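Local coordinates for purine catabolism protein pucG (Bacillus subtilis, PDB 3ISL) that catalyses the pyridoxal-phosphate-dependent transamination between (S)-ureidoglycine and glyoxylate, giving oxalurate and glycine in purine catabolism, at the interface of chains A and B. Coordinates in Å, arbitrary orientation; residue numbers count along the deposited sequence, not the author numbering. Chains: chain A/B, Purine catabolism protein pucG.

The interface of chains A and B. Residues chain A 32-33, 35, 41, 45, 274; chain B 7, 9-10.
One face of the phenol ring of A:Tyr274 receives methyl CD2 of B:Leu7, which stands 3.6 Å above the ring plane. The methyl is displaced toward the rim at CG and CD1, a CH-pi contact. At the ring's edge, in its plane, lie the carbonyl oxygens A:Thr32 O and A:Pro33 O of its own chain. The phenol OH of A:Tyr274 donates to A:Pro33 O at 2.8 Å. It comes in tilted 23° from the carbonyl plane, and this bond should limit swinging of the ring. B:Leu7 has CG anti to its backbone N (chi1 -176°), which extends the side chain toward chain A, where its two methyls part: CD2 takes the ring, and CD1 meets CD1 of A:Ile45 at 3.8 Å. The same A:Ile45 CD1 touches the methyl CG2 of B:Thr9 at 3.7 Å, crossing both B side chains at about a right angle. B:Thr9 divides its branches by polarity. Its hydroxyl OG1 sits between the backbone N and the carbonyl carbon (chi1 47°), which turns it toward water 1, 2.7 Å away, while CG2 lies anti to the carbonyl carbon and faces A:Ile45. That water also lies within bonding distance of A:Pro33 O and B:Pro10 O, so one carbonyl serves both the phenol and the water bridge between chains. Farther along, the B:Pro10 ring rests its CD on the methyl CB of A:Ala41, 3.7 Å away, on helix 40-56. Replacing A:Tyr274 by an alanine would probably deprive B:Leu7 CD2 of its aromatic platform and A:Pro33 O of its phenol donor, leaving the loop around A:Pro33 less firmly positioned. The patch, burying 243 Å² in all, is part of the two-fold interface of the homodimer: an extended N-terminal segment of one subunit lies against helices 40-56 and 270-286 of the other, and its symmetric twin repeats the attachment, thereby contributing to dimer assembly.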
ATOM      1  N   THR A  32      16.586   4.867   5.700  1.00 19.88           N
ATOM      2  CA  THR A  32      16.801   6.326   5.462  1.00 18.72           C
ATOM      3  C   THR A  32      15.654   7.169   6.069  1.00 18.13           C
ATOM      4  O   THR A  32      14.511   6.831   5.893  1.00 19.53           O
ATOM      5  CB  THR A  32      16.852   6.594   3.985  1.00 19.24           C
ATOM      6  OG1 THR A  32      17.865   5.769   3.376  1.00 19.72           O
ATOM      7  CG2 THR A  32      17.159   8.065   3.691  1.00 20.49           C
ATOM      8  N   PRO A  33      15.966   8.292   6.757  1.00 18.61           N
ATOM      9  CA  PRO A  33      14.855   9.125   7.274  1.00 17.92           C
ATOM     10  C   PRO A  33      13.949   9.651   6.127  1.00 17.92           C
ATOM     11  O   PRO A  33      14.420  10.059   5.056  1.00 18.47           O
ATOM     12  CB  PRO A  33      15.567  10.232   8.062  1.00 17.84           C
ATOM     13  CG  PRO A  33      16.866   9.445   8.669  1.00 20.20           C
ATOM     14  CD  PRO A  33      17.284   8.648   7.351  1.00 17.22           C
ATOM     15  N   VAL A  35      11.237  11.954   3.971  1.00 20.00           N
ATOM     16  CA  VAL A  35      10.958  13.339   3.611  1.00 21.73           C
ATOM     17  C   VAL A  35       9.467  13.349   3.201  1.00 23.20           C
ATOM     18  O   VAL A  35       8.944  12.300   2.939  1.00 24.63           O
ATOM     19  CB  VAL A  35      11.852  13.816   2.396  1.00 21.67           C
ATOM     20  CG1 VAL A  35      13.363  13.837   2.752  1.00 19.08           C
ATOM     21  CG2 VAL A  35      11.579  13.023   1.084  1.00 18.97           C
ATOM     22  N   ALA A  41      12.880  17.241  -2.483  1.00 19.36           N
ATOM     23  CA  ALA A  41      13.651  15.983  -2.483  1.00 21.34           C
ATOM     24  C   ALA A  41      12.752  14.815  -2.918  1.00 21.73           C
ATOM     25  O   ALA A  41      13.207  13.880  -3.620  1.00 21.35           O
ATOM     26  CB  ALA A  41      14.242  15.713  -1.130  1.00 21.46           C
ATOM     27  N   ILE A  45      12.809  12.382  -6.450  1.00 21.08           N
ATOM     28  CA  ILE A  45      12.744  10.911  -6.459  1.00 22.94           C
ATOM     29  C   ILE A  45      11.549  10.506  -7.298  1.00 22.91           C
ATOM     30  O   ILE A  45      11.675   9.564  -8.080  1.00 23.05           O
ATOM     31  CB  ILE A  45      12.628  10.350  -5.002  1.00 23.86           C
ATOM     32  CG1 ILE A  45      13.907  10.699  -4.200  1.00 27.07           C
ATOM     33  CG2 ILE A  45      12.269   8.795  -4.981  1.00 22.93           C
ATOM     34  CD1 ILE A  45      13.704  10.654  -2.603  1.00 27.30           C
ATOM     35  N   TYR A 274      11.391   4.957  -1.831  1.00 16.38           N
ATOM     36  CA  TYR A 274      12.829   4.797  -1.732  1.00 15.45           C
ATOM     37  C   TYR A 274      13.212   3.425  -2.289  1.00 16.23           C
ATOM     38  O   TYR A 274      14.169   3.302  -3.115  1.00 14.24           O
ATOM     39  CB  TYR A 274      13.345   4.878  -0.254  1.00 15.87           C
ATOM     40  CG  TYR A 274      13.320   6.251   0.430  1.00 17.74           C
ATOM     41  CD1 TYR A 274      13.126   7.432  -0.299  1.00 16.44           C
ATOM     42  CD2 TYR A 274      13.542   6.351   1.819  1.00 20.52           C
ATOM     43  CE1 TYR A 274      13.145   8.689   0.351  1.00 13.31           C
ATOM     44  CE2 TYR A 274      13.539   7.549   2.464  1.00 13.54           C
ATOM     45  CZ  TYR A 274      13.351   8.738   1.735  1.00 15.24           C
ATOM     46  OH  TYR A 274      13.331   9.975   2.432  1.00 15.21           O
TER
ATOM     47  N   LEU B   7      20.613   6.465  -3.594  1.00 23.76           N
ATOM     48  CA  LEU B   7      19.739   7.518  -3.136  1.00 24.71           C
ATOM     49  C   LEU B   7      20.489   8.455  -2.176  1.00 23.77           C
ATOM     50  O   LEU B   7      21.352   8.034  -1.395  1.00 23.02           O
ATOM     51  CB  LEU B   7      18.522   6.900  -2.447  1.00 25.43           C
ATOM     52  CG  LEU B   7      17.385   7.766  -1.943  1.00 27.79           C
ATOM     53  CD1 LEU B   7      16.408   8.012  -3.000  1.00 28.49           C
ATOM     54  CD2 LEU B   7      16.723   7.006  -0.807  1.00 33.81           C
ATOM     55  N   THR B   9      19.315  11.793   0.160  1.00 23.30           N
ATOM     56  CA  THR B   9      18.294  12.702   0.610  1.00 22.72           C
ATOM     57  C   THR B   9      18.775  13.551   1.797  1.00 21.92           C
ATOM     58  O   THR B   9      19.609  13.127   2.565  1.00 20.91           O
ATOM     59  CB  THR B   9      17.014  11.925   1.100  1.00 22.48           C
ATOM     60  OG1 THR B   9      17.446  10.887   1.943  1.00 21.87           O
ATOM     61  CG2 THR B   9      16.266  11.276  -0.064  1.00 21.43           C
ATOM     62  N   PRO B  10      18.218  14.754   1.951  1.00 22.09           N
ATOM     63  CA  PRO B  10      18.559  15.603   3.072  1.00 22.73           C
ATOM     64  C   PRO B  10      17.866  15.082   4.377  1.00 22.77           C
ATOM     65  O   PRO B  10      16.876  14.295   4.336  1.00 24.56           O
ATOM     66  CB  PRO B  10      18.050  16.981   2.622  1.00 22.65           C
ATOM     67  CG  PRO B  10      16.831  16.650   1.799  1.00 21.72           C
ATOM     68  CD  PRO B  10      17.102  15.305   1.161  1.00 22.88           C
TER
HETATM   69  O   HOH W   1      16.575  11.465   4.444  1.00 19.31           O